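Long-range contacts in EAL domain protein (Vibrio cholerae serotype O1, PDB 6IJ2), which degrades the cyclic dinucleotides c-di-GMP and cGAMP as an EAL-family phosphodiesterase, probably with the help of metal ions: residues K179-L184 / L213-E218; N209-A214 / V231-G236. The protein carries 1 engineered substitution. All blocks are in the same frame, centred on the assembly; numbering follows the deposited sequence.

Followed from the N terminus, the chain leaves strand 177-180, runs through helices 182-185 and 192-207, and returns on strand 211-214 beside the strand it left; interaction 1 closes this loop. Interaction 2 opens on the same strand, passes through helix 220-229, and closes when strand 233-244 lines up along the other edge of 211-214. The two loops therefore follow one another in sequence, overlapping on strand 211-214 and sharing Leu-213 and Ala-214, and neither encloses the other. Together they join the last three parallel strands of the EAL barrel.

Interaction 1: residues K179-L184 / L213-E218; sequences KVDMGL and LAEGVE. With CA (calcium ion), chain I; nucleotides of chain B.
Lys-179 lays its aliphatic chain alongside Leu-213, CD resting 3.5 Å from Leu-213 CD2, and crosses Glu-215 at about a right angle. Bends at chi2 and chi3 carry NZ past the carboxylate to a salt bridge with Glu-128, while a water links NZ to Glu-215 OE1. A long, flexible chain suits this place, apolar along its length where it packs on leucine and charged at its end. Glu-215 is extended beyond CG (chi2 -176°), which delivers both oxygens to one calcium ion, OE2 at 2.3 Å and OE1 at 2.5 Å; phosphate oxygen OP3 of the bound guanosine nucleotide, a water, Asp-158 and Asp-159 also bind this same ion. Beneath these groups run neighbouring parallel strands of the EAL domain's TIM-barrel-like fold, whose C-terminal ends carry the metal and nucleotide site. Val-180 N donates to Leu-213 O (2.8 Å), and Glu-215 N returns a bond to Val-180 O (3.0 Å). Past the strand, Asp-181 caps the next short helix, OD2 accepting from Gly-183 N above the carboxylate plane, and its OD1 takes a bond from the calcium-bound water. Gly-216, at positive phi (68°) and lacking CB, lets Met-182 CB approach its CA to 3.7 Å. The extended methionine then sets SD above C2 of the guanine, whose N1 donates to Glu-218 OE1 (2.8 Å).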
ATOM      1  N   LYS A 179     -12.971   0.370  -1.282  1.00 23.22           N
ATOM      2  CA  LYS A 179     -13.091   1.777  -1.654  1.00 22.52           C
ATOM      3  C   LYS A 179     -11.760   2.251  -2.210  1.00 24.57           C
ATOM      4  O   LYS A 179     -10.723   2.064  -1.572  1.00 24.73           O
ATOM      5  CB  LYS A 179     -13.500   2.632  -0.450  1.00 23.99           C
ATOM      6  CG  LYS A 179     -14.855   2.202   0.085  1.00 26.57           C
ATOM      7  CD  LYS A 179     -15.838   3.373   0.225  1.00 37.60           C
ATOM      8  CE  LYS A 179     -15.608   4.141   1.440  1.00 34.75           C
ATOM      9  NZ  LYS A 179     -16.616   5.244   1.668  1.00 26.85           N
ATOM     10  N   VAL A 180     -11.786   2.854  -3.395  1.00 22.16           N
ATOM     11  CA  VAL A 180     -10.553   3.264  -4.071  1.00 23.14           C
ATOM     12  C   VAL A 180     -10.307   4.731  -3.773  1.00 23.32           C
ATOM     13  O   VAL A 180     -11.151   5.587  -4.076  1.00 24.60           O
ATOM     14  CB  VAL A 180     -10.622   3.007  -5.583  1.00 23.02           C
ATOM     15  CG1 VAL A 180      -9.315   3.487  -6.248  1.00 25.95           C
ATOM     16  CG2 VAL A 180     -10.828   1.529  -5.842  1.00 28.74           C
ATOM     17  N   ASP A 181      -9.121   5.017  -3.226  1.00 25.43           N
ATOM     18  CA  ASP A 181      -8.776   6.359  -2.784  1.00 25.42           C
ATOM     19  C   ASP A 181      -8.884   7.349  -3.936  1.00 27.64           C
ATOM     20  O   ASP A 181      -8.566   7.033  -5.085  1.00 30.55           O
ATOM     21  CB  ASP A 181      -7.351   6.368  -2.229  1.00 33.39           C
ATOM     22  CG  ASP A 181      -6.939   7.724  -1.717  1.00 35.18           C
ATOM     23  OD1 ASP A 181      -7.389   8.105  -0.626  1.00 33.80           O
ATOM     24  OD2 ASP A 181      -6.175   8.419  -2.407  1.00 33.78           O
ATOM     25  N   MET A 182      -9.287   8.578  -3.613  1.00 26.37           N
ATOM     26  CA  MET A 182      -9.491   9.574  -4.659  1.00 30.40           C
ATOM     27  C   MET A 182      -8.208   9.898  -5.409  1.00 32.89           C
ATOM     28  O   MET A 182      -8.270  10.336  -6.566  1.00 32.38           O
ATOM     29  CB  MET A 182     -10.073  10.857  -4.077  1.00 29.80           C
ATOM     30  CG  MET A 182      -9.175  11.623  -3.157  1.00 40.24           C
ATOM     31  SD  MET A 182     -10.048  13.116  -2.642  1.00 41.83           S
ATOM     32  CE  MET A 182      -8.646  14.187  -2.382  1.00 43.52           C
ATOM     33  N   GLY A 183      -7.053   9.691  -4.783  1.00 29.13           N
ATOM     34  CA  GLY A 183      -5.802   9.976  -5.465  1.00 30.21           C
ATOM     35  C   GLY A 183      -5.628   9.160  -6.730  1.00 32.73           C
ATOM     36  O   GLY A 183      -5.044   9.640  -7.706  1.00 36.51           O
ATOM     37  N   LEU A 184      -6.118   7.917  -6.730  1.00 27.03           N
ATOM     38  CA  LEU A 184      -6.023   7.071  -7.915  1.00 27.07           C
ATOM     39  C   LEU A 184      -7.022   7.436  -8.997  1.00 34.01           C
ATOM     40  O   LEU A 184      -6.801   7.099 -10.163  1.00 33.59           O
ATOM     41  CB  LEU A 184      -6.234   5.599  -7.559  1.00 27.68           C
ATOM     42  CG  LEU A 184      -5.140   4.901  -6.755  1.00 26.45           C
ATOM     43  CD1 LEU A 184      -5.463   3.401  -6.704  1.00 28.81           C
ATOM     44  CD2 LEU A 184      -3.749   5.173  -7.343  1.00 36.42           C
ATOM     45  N   LEU A 213     -15.667   0.612  -5.285  1.00 21.80           N
ATOM     46  CA  LEU A 213     -16.340   1.875  -5.018  1.00 26.41           C
ATOM     47  C   LEU A 213     -15.320   2.987  -5.197  1.00 25.62           C
ATOM     48  O   LEU A 213     -14.320   3.023  -4.478  1.00 27.29           O
ATOM     49  CB  LEU A 213     -16.907   1.892  -3.596  1.00 26.27           C
ATOM     50  CG  LEU A 213     -17.881   2.984  -3.148  1.00 26.62           C
ATOM     51  CD1 LEU A 213     -18.562   2.543  -1.861  1.00 27.23           C
ATOM     52  CD2 LEU A 213     -17.131   4.296  -2.920  1.00 24.01           C
ATOM     53  N   ALA A 214     -15.590   3.927  -6.095  1.00 24.47           N
ATOM     54  CA  ALA A 214     -14.646   5.004  -6.360  1.00 25.69           C
ATOM     55  C   ALA A 214     -14.937   6.194  -5.453  1.00 24.19           C
ATOM     56  O   ALA A 214     -16.044   6.748  -5.490  1.00 25.98           O
ATOM     57  CB  ALA A 214     -14.705   5.415  -7.835  1.00 26.17           C
ATOM     58  N   GLU A 215     -13.945   6.583  -4.647  1.00 22.10           N
ATOM     59  CA  GLU A 215     -14.044   7.710  -3.728  1.00 23.02           C
ATOM     60  C   GLU A 215     -13.596   9.018  -4.371  1.00 25.10           C
ATOM     61  O   GLU A 215     -12.727   9.046  -5.245  1.00 29.10           O
ATOM     62  CB  GLU A 215     -13.195   7.486  -2.475  1.00 30.08           C
ATOM     63  CG  GLU A 215     -13.571   6.279  -1.622  1.00 31.56           C
ATOM     64  CD  GLU A 215     -12.738   6.200  -0.340  1.00 32.90           C
ATOM     65  OE1 GLU A 215     -13.319   5.911   0.715  1.00 31.14           O
ATOM     66  OE2 GLU A 215     -11.504   6.440  -0.381  1.00 33.18           O
ATOM     67  N   GLY A 216     -14.178  10.112  -3.887  1.00 26.75           N
ATOM     68  CA  GLY A 216     -13.676  11.432  -4.220  1.00 28.26           C
ATOM     69  C   GLY A 216     -13.852  11.851  -5.662  1.00 29.90           C
ATOM     70  O   GLY A 216     -13.032  12.622  -6.175  1.00 29.14           O
ATOM     71  N   VAL A 217     -14.896  11.364  -6.330  1.00 26.27           N
ATOM     72  CA  VAL A 217     -15.195  11.810  -7.687  1.00 26.82           C
ATOM     73  C   VAL A 217     -15.617  13.269  -7.642  1.00 31.04           C
ATOM     74  O   VAL A 217     -16.536  13.636  -6.900  1.00 32.16           O
ATOM     75  CB  VAL A 217     -16.285  10.930  -8.316  1.00 28.67           C
ATOM     76  CG1 VAL A 217     -16.652  11.443  -9.697  1.00 28.52           C
ATOM     77  CG2 VAL A 217     -15.812   9.500  -8.375  1.00 28.11           C
ATOM     78  N   GLU A 218     -14.938  14.111  -8.426  1.00 28.41           N
ATOM     79  CA  GLU A 218     -15.179  15.545  -8.414  1.00 29.43           C
ATOM     80  C   GLU A 218     -15.681  16.118  -9.733  1.00 35.32           C
ATOM     81  O   GLU A 218     -16.174  17.251  -9.739  1.00 38.97           O
ATOM     82  CB  GLU A 218     -13.907  16.298  -7.981  1.00 32.75           C
ATOM     83  CG  GLU A 218     -13.602  16.081  -6.501  1.00 34.82           C
ATOM     84  CD  GLU A 218     -12.487  16.949  -5.960  1.00 39.49           C
ATOM     85  OE1 GLU A 218     -12.257  16.909  -4.734  1.00 39.61           O
ATOM     86  OE2 GLU A 218     -11.844  17.672  -6.747  1.00 43.77           O
TER
HETATM   87 CA    CA I 601     -11.148   5.906   1.871  1.00 29.69          CA
ATOM     88  OP3   G B   1     -11.630   7.913   2.975  1.00 44.09           O
ATOM     89  P     G B   1     -11.674   8.617   4.229  1.00 45.15           P
ATOM     90  OP1   G B   1     -12.749   8.149   5.049  1.00 44.57           O
ATOM     91  OP2   G B   1     -10.354   8.536   4.760  1.00 47.43           O
ATOM     92  O5'   G B   1     -11.915  10.105   3.782  1.00 45.04           O
ATOM     93  C5'   G B   1     -13.183  10.736   3.927  1.00 44.08           C
ATOM     94  C4'   G B   1     -13.039  12.227   3.738  1.00 45.19           C
ATOM     95  O4'   G B   1     -13.105  12.540   2.333  1.00 45.46           O
ATOM     96  C3'   G B   1     -14.102  13.104   4.410  1.00 45.65           C
ATOM     97  O3'   G B   1     -13.553  14.187   5.134  1.00 47.42           O
ATOM     98  C2'   G B   1     -14.889  13.660   3.232  1.00 44.70           C
ATOM     99  O2'   G B   1     -15.406  14.947   3.396  1.00 56.29           O
ATOM    100  C1'   G B   1     -13.816  13.724   2.160  1.00 45.20           C
ATOM    101  N9    G B   1     -14.360  13.741   0.810  1.00 45.30           N
ATOM    102  C8    G B   1     -15.485  13.093   0.365  1.00 42.91           C
ATOM    103  N7    G B   1     -15.718  13.288  -0.901  1.00 42.87           N
ATOM    104  C5    G B   1     -14.680  14.104  -1.318  1.00 44.39           C
ATOM    105  C6    G B   1     -14.394  14.644  -2.597  1.00 45.38           C
ATOM    106  O6    G B   1     -15.024  14.516  -3.638  1.00 44.99           O
ATOM    107  N1    G B   1     -13.250  15.427  -2.578  1.00 47.41           N
ATOM    108  C2    G B   1     -12.473  15.650  -1.473  1.00 48.98           C
ATOM    109  N2    G B   1     -11.401  16.414  -1.658  1.00 50.93           N
ATOM    110  N3    G B   1     -12.719  15.140  -0.280  1.00 47.49           N
ATOM    111  C4    G B   1     -13.829  14.382  -0.275  1.00 45.43           C
TER
HETATM  112  O   HOH W   1     -14.582   7.060   2.867  1.00 27.32           O
HETATM  113  O   HOH W   2     -10.476   9.115  -1.012  1.00 26.21           O
HETATM  114  O   HOH W   3      -9.029   6.707   1.313  1.00 27.81           O

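Interaction 2: residues N209-A214 / V231-G236. With nucleotides of chain B.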
ATOM      1  N   ASN A 209     -14.051 -11.501  -6.119  1.00 30.25           N
ATOM      2  CA  ASN A 209     -15.474 -11.233  -5.846  1.00 30.70           C
ATOM      3  C   ASN A 209     -15.657 -10.065  -4.873  1.00 37.89           C
ATOM      4  O   ASN A 209     -16.430 -10.140  -3.911  1.00 36.76           O
ATOM      5  CB  ASN A 209     -16.196 -12.486  -5.350  1.00 45.43           C
ATOM      6  CG  ASN A 209     -17.719 -12.394  -5.531  1.00 58.97           C
ATOM      7  OD1 ASN A 209     -18.222 -11.561  -6.297  1.00 51.59           O
ATOM      8  ND2 ASN A 209     -18.453 -13.252  -4.829  1.00 66.64           N
ATOM      9  N   ILE A 210     -14.960  -8.957  -5.155  1.00 31.37           N
ATOM     10  CA  ILE A 210     -15.047  -7.727  -4.366  1.00 23.81           C
ATOM     11  C   ILE A 210     -15.683  -6.628  -5.206  1.00 31.84           C
ATOM     12  O   ILE A 210     -15.338  -6.451  -6.378  1.00 30.08           O
ATOM     13  CB  ILE A 210     -13.665  -7.259  -3.869  1.00 31.06           C
ATOM     14  CG1 ILE A 210     -13.079  -8.246  -2.869  1.00 34.57           C
ATOM     15  CG2 ILE A 210     -13.787  -5.890  -3.229  1.00 34.94           C
ATOM     16  CD1 ILE A 210     -11.635  -7.929  -2.527  1.00 30.85           C
ATOM     17  N   GLN A 211     -16.607  -5.876  -4.601  1.00 26.39           N
ATOM     18  CA  GLN A 211     -17.268  -4.791  -5.309  1.00 27.19           C
ATOM     19  C   GLN A 211     -16.482  -3.494  -5.160  1.00 26.15           C
ATOM     20  O   GLN A 211     -16.223  -3.061  -4.021  1.00 24.32           O
ATOM     21  CB  GLN A 211     -18.689  -4.616  -4.787  1.00 26.06           C
ATOM     22  CG  GLN A 211     -19.486  -3.561  -5.498  1.00 35.49           C
ATOM     23  CD  GLN A 211     -20.983  -3.702  -5.213  1.00 42.97           C
ATOM     24  OE1 GLN A 211     -21.383  -4.168  -4.145  1.00 41.59           O
ATOM     25  NE2 GLN A 211     -21.805  -3.308  -6.173  1.00 42.52           N
ATOM     26  N   PRO A 212     -16.099  -2.839  -6.256  1.00 28.13           N
ATOM     27  CA  PRO A 212     -15.346  -1.595  -6.147  1.00 26.86           C
ATOM     28  C   PRO A 212     -16.251  -0.408  -5.912  1.00 24.44           C
ATOM     29  O   PRO A 212     -17.429  -0.405  -6.278  1.00 27.19           O
ATOM     30  CB  PRO A 212     -14.652  -1.482  -7.511  1.00 28.55           C
ATOM     31  CG  PRO A 212     -15.638  -2.116  -8.437  1.00 26.94           C
ATOM     32  CD  PRO A 212     -16.267  -3.251  -7.662  1.00 28.68           C
ATOM     33  N   LEU A 213     -15.667   0.612  -5.285  1.00 21.80           N
ATOM     34  CA  LEU A 213     -16.340   1.875  -5.018  1.00 26.41           C
ATOM     35  C   LEU A 213     -15.320   2.987  -5.197  1.00 25.62           C
ATOM     36  O   LEU A 213     -14.320   3.023  -4.478  1.00 27.29           O
ATOM     37  CB  LEU A 213     -16.907   1.892  -3.596  1.00 26.27           C
ATOM     38  CG  LEU A 213     -17.881   2.984  -3.148  1.00 26.62           C
ATOM     39  CD1 LEU A 213     -18.562   2.543  -1.861  1.00 27.23           C
ATOM     40  CD2 LEU A 213     -17.131   4.296  -2.920  1.00 24.01           C
ATOM     41  N   ALA A 214     -15.590   3.927  -6.095  1.00 24.47           N
ATOM     42  CA  ALA A 214     -14.646   5.004  -6.360  1.00 25.69           C
ATOM     43  C   ALA A 214     -14.937   6.194  -5.453  1.00 24.19           C
ATOM     44  O   ALA A 214     -16.044   6.748  -5.490  1.00 25.98           O
ATOM     45  CB  ALA A 214     -14.705   5.415  -7.835  1.00 26.17           C
ATOM     46  N   VAL A 231     -17.099   0.564 -12.996  1.00 26.34           N
ATOM     47  CA  VAL A 231     -17.414   0.921 -11.616  1.00 23.95           C
ATOM     48  C   VAL A 231     -18.888   1.281 -11.525  1.00 26.70           C
ATOM     49  O   VAL A 231     -19.408   2.041 -12.354  1.00 27.03           O
ATOM     50  CB  VAL A 231     -16.549   2.086 -11.126  1.00 23.34           C
ATOM     51  CG1 VAL A 231     -16.943   2.430  -9.674  1.00 25.74           C
ATOM     52  CG2 VAL A 231     -15.036   1.772 -11.217  1.00 25.25           C
ATOM     53  N   GLU A 232     -19.574   0.740 -10.519  1.00 23.40           N
ATOM     54  CA  GLU A 232     -20.963   1.112 -10.286  1.00 24.69           C
ATOM     55  C   GLU A 232     -21.106   2.049  -9.095  1.00 26.12           C
ATOM     56  O   GLU A 232     -21.703   3.116  -9.225  1.00 31.14           O
ATOM     57  CB  GLU A 232     -21.817  -0.140 -10.085  1.00 28.94           C
ATOM     58  CG  GLU A 232     -21.851  -1.029 -11.312  1.00 31.02           C
ATOM     59  CD  GLU A 232     -23.042  -1.977 -11.298  1.00 42.90           C
ATOM     60  OE1 GLU A 232     -23.768  -1.998 -10.286  1.00 48.50           O
ATOM     61  OE2 GLU A 232     -23.259  -2.683 -12.307  1.00 45.08           O
ATOM     62  N   LEU A 233     -20.521   1.695  -7.951  1.00 23.19           N
ATOM     63  CA  LEU A 233     -20.654   2.511  -6.751  1.00 25.35           C
ATOM     64  C   LEU A 233     -19.642   3.648  -6.762  1.00 22.20           C
ATOM     65  O   LEU A 233     -18.434   3.423  -6.939  1.00 22.39           O
ATOM     66  CB  LEU A 233     -20.472   1.661  -5.492  1.00 24.68           C
ATOM     67  CG  LEU A 233     -21.402   0.465  -5.343  1.00 28.58           C
ATOM     68  CD1 LEU A 233     -21.147  -0.259  -4.020  1.00 29.07           C
ATOM     69  CD2 LEU A 233     -22.849   0.928  -5.444  1.00 27.25           C
ATOM     70  N   MET A 234     -20.126   4.873  -6.558  1.00 26.96           N
ATOM     71  CA  MET A 234     -19.244   6.031  -6.505  1.00 24.49           C
ATOM     72  C   MET A 234     -19.661   6.963  -5.375  1.00 24.85           C
ATOM     73  O   MET A 234     -20.806   6.953  -4.909  1.00 25.35           O
ATOM     74  CB  MET A 234     -19.234   6.800  -7.837  1.00 27.17           C
ATOM     75  CG  MET A 234     -18.705   5.966  -9.007  1.00 34.14           C
ATOM     76  SD  MET A 234     -18.422   6.979 -10.464  1.00 29.99           S
ATOM     77  CE  MET A 234     -18.649   5.798 -11.798  1.00 26.13           C
ATOM     78  N   GLN A 235     -18.704   7.779  -4.953  1.00 24.68           N
ATOM     79  CA  GLN A 235     -18.890   8.736  -3.876  1.00 29.28           C
ATOM     80  C   GLN A 235     -18.026   9.946  -4.195  1.00 27.46           C
ATOM     81  O   GLN A 235     -16.952   9.803  -4.784  1.00 29.39           O
ATOM     82  CB  GLN A 235     -18.496   8.088  -2.543  1.00 27.31           C
ATOM     83  CG  GLN A 235     -18.699   8.912  -1.325  1.00 28.92           C
ATOM     84  CD  GLN A 235     -18.332   8.153  -0.057  1.00 31.28           C
ATOM     85  OE1 GLN A 235     -18.020   6.950  -0.086  1.00 32.02           O
ATOM     86  NE2 GLN A 235     -18.359   8.847   1.055  1.00 28.48           N
ATOM     87  N   GLY A 236     -18.489  11.132  -3.833  1.00 28.37           N
ATOM     88  CA  GLY A 236     -17.663  12.304  -4.057  1.00 26.20           C
ATOM     89  C   GLY A 236     -18.478  13.576  -4.174  1.00 30.17           C
ATOM     90  O   GLY A 236     -19.695  13.562  -4.353  1.00 30.51           O
TER
ATOM     91  OP3   G B   1     -11.630   7.913   2.975  1.00 44.09           O
ATOM     92  P     G B   1     -11.674   8.617   4.229  1.00 45.15           P
ATOM     93  OP1   G B   1     -12.749   8.149   5.049  1.00 44.57           O
ATOM     94  OP2   G B   1     -10.354   8.536   4.760  1.00 47.43           O
ATOM     95  O5'   G B   1     -11.915  10.105   3.782  1.00 45.04           O
ATOM     96  C5'   G B   1     -13.183  10.736   3.927  1.00 44.08           C
ATOM     97  C4'   G B   1     -13.039  12.227   3.738  1.00 45.19           C
ATOM     98  O4'   G B   1     -13.105  12.540   2.333  1.00 45.46           O
ATOM     99  C3'   G B   1     -14.102  13.104   4.410  1.00 45.65           C
ATOM    100  O3'   G B   1     -13.553  14.187   5.134  1.00 47.42           O
ATOM    101  C2'   G B   1     -14.889  13.660   3.232  1.00 44.70           C
ATOM    102  O2'   G B   1     -15.406  14.947   3.396  1.00 56.29           O
ATOM    103  C1'   G B   1     -13.816  13.724   2.160  1.00 45.20           C
ATOM    104  N9    G B   1     -14.360  13.741   0.810  1.00 45.30           N
ATOM    105  C8    G B   1     -15.485  13.093   0.365  1.00 42.91           C
ATOM    106  N7    G B   1     -15.718  13.288  -0.901  1.00 42.87           N
ATOM    107  C5    G B   1     -14.680  14.104  -1.318  1.00 44.39           C
ATOM    108  C6    G B   1     -14.394  14.644  -2.597  1.00 45.38           C
ATOM    109  O6    G B   1     -15.024  14.516  -3.638  1.00 44.99           O
ATOM    110  N1    G B   1     -13.250  15.427  -2.578  1.00 47.41           N
ATOM    111  C2    G B   1     -12.473  15.650  -1.473  1.00 48.98           C
ATOM    112  N2    G B   1     -11.401  16.414  -1.658  1.00 50.93           N
ATOM    113  N3    G B   1     -12.719  15.140  -0.280  1.00 47.49           N
ATOM    114  C4    G B   1     -13.829  14.382  -0.275  1.00 45.43           C
TER
HETATM  115  O   HOH W   4     -19.056  -0.879  -8.295  1.00 25.14           O
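Ala-214 holds strand 233-235 through its backbone: its N donates to Leu-233 O at 3.0 Å, and its O accepts from Gln-235 N at 2.9 Å. Leu-213 and Leu-233 share one face of these parallel strands, and their side chains cross at about a right angle, Leu-213 CG lying 3.7 Å from Leu-233 CB. Further back, Leu-233 CD1 sits over the flat side of the Gln-211 amide, 3.6 Å from CD, so that the extended glutamine offers its face to a methyl. On the other face, the short Ala-214 CB meets Met-234 CG, and it also meets Val-231 CG1 from the preceding loop, both at 4.2 Å. A water donates to Pro-212 O (2.6 Å) and accepts from Glu-232 N, joining the strand to the loop that leads into 233-235.

In the next shell, Gln-235 stands with CG opposite its own backbone N (chi1 -177°), and its extended chain skirts Leu-213 CD2. Its amide serves as both acceptor and donor, which suits glutamine here: OE1 takes the bond from Lys-179 NZ, and NE2 donates to Gln-31 and to Glu-45, a calcium ligand. The contact thus reaches the second shell of the metal site. Gly-236, whose backbone angles suit a residue without a side chain, brings its CA to 3.5 Å from O6 of the bound guanine.

The axes of strands 211-214 and 233-235 approach to 4.6 Å, their directions 25° apart, and the strands form a beta-alpha-beta unit with helix 220-229, whose Leu-226 packs on Ala-214 and Met-234. Helix 192-207 touches Pro-212 and Val-231, while the face of Leu-213 meets Ile-33 of strand 27-35.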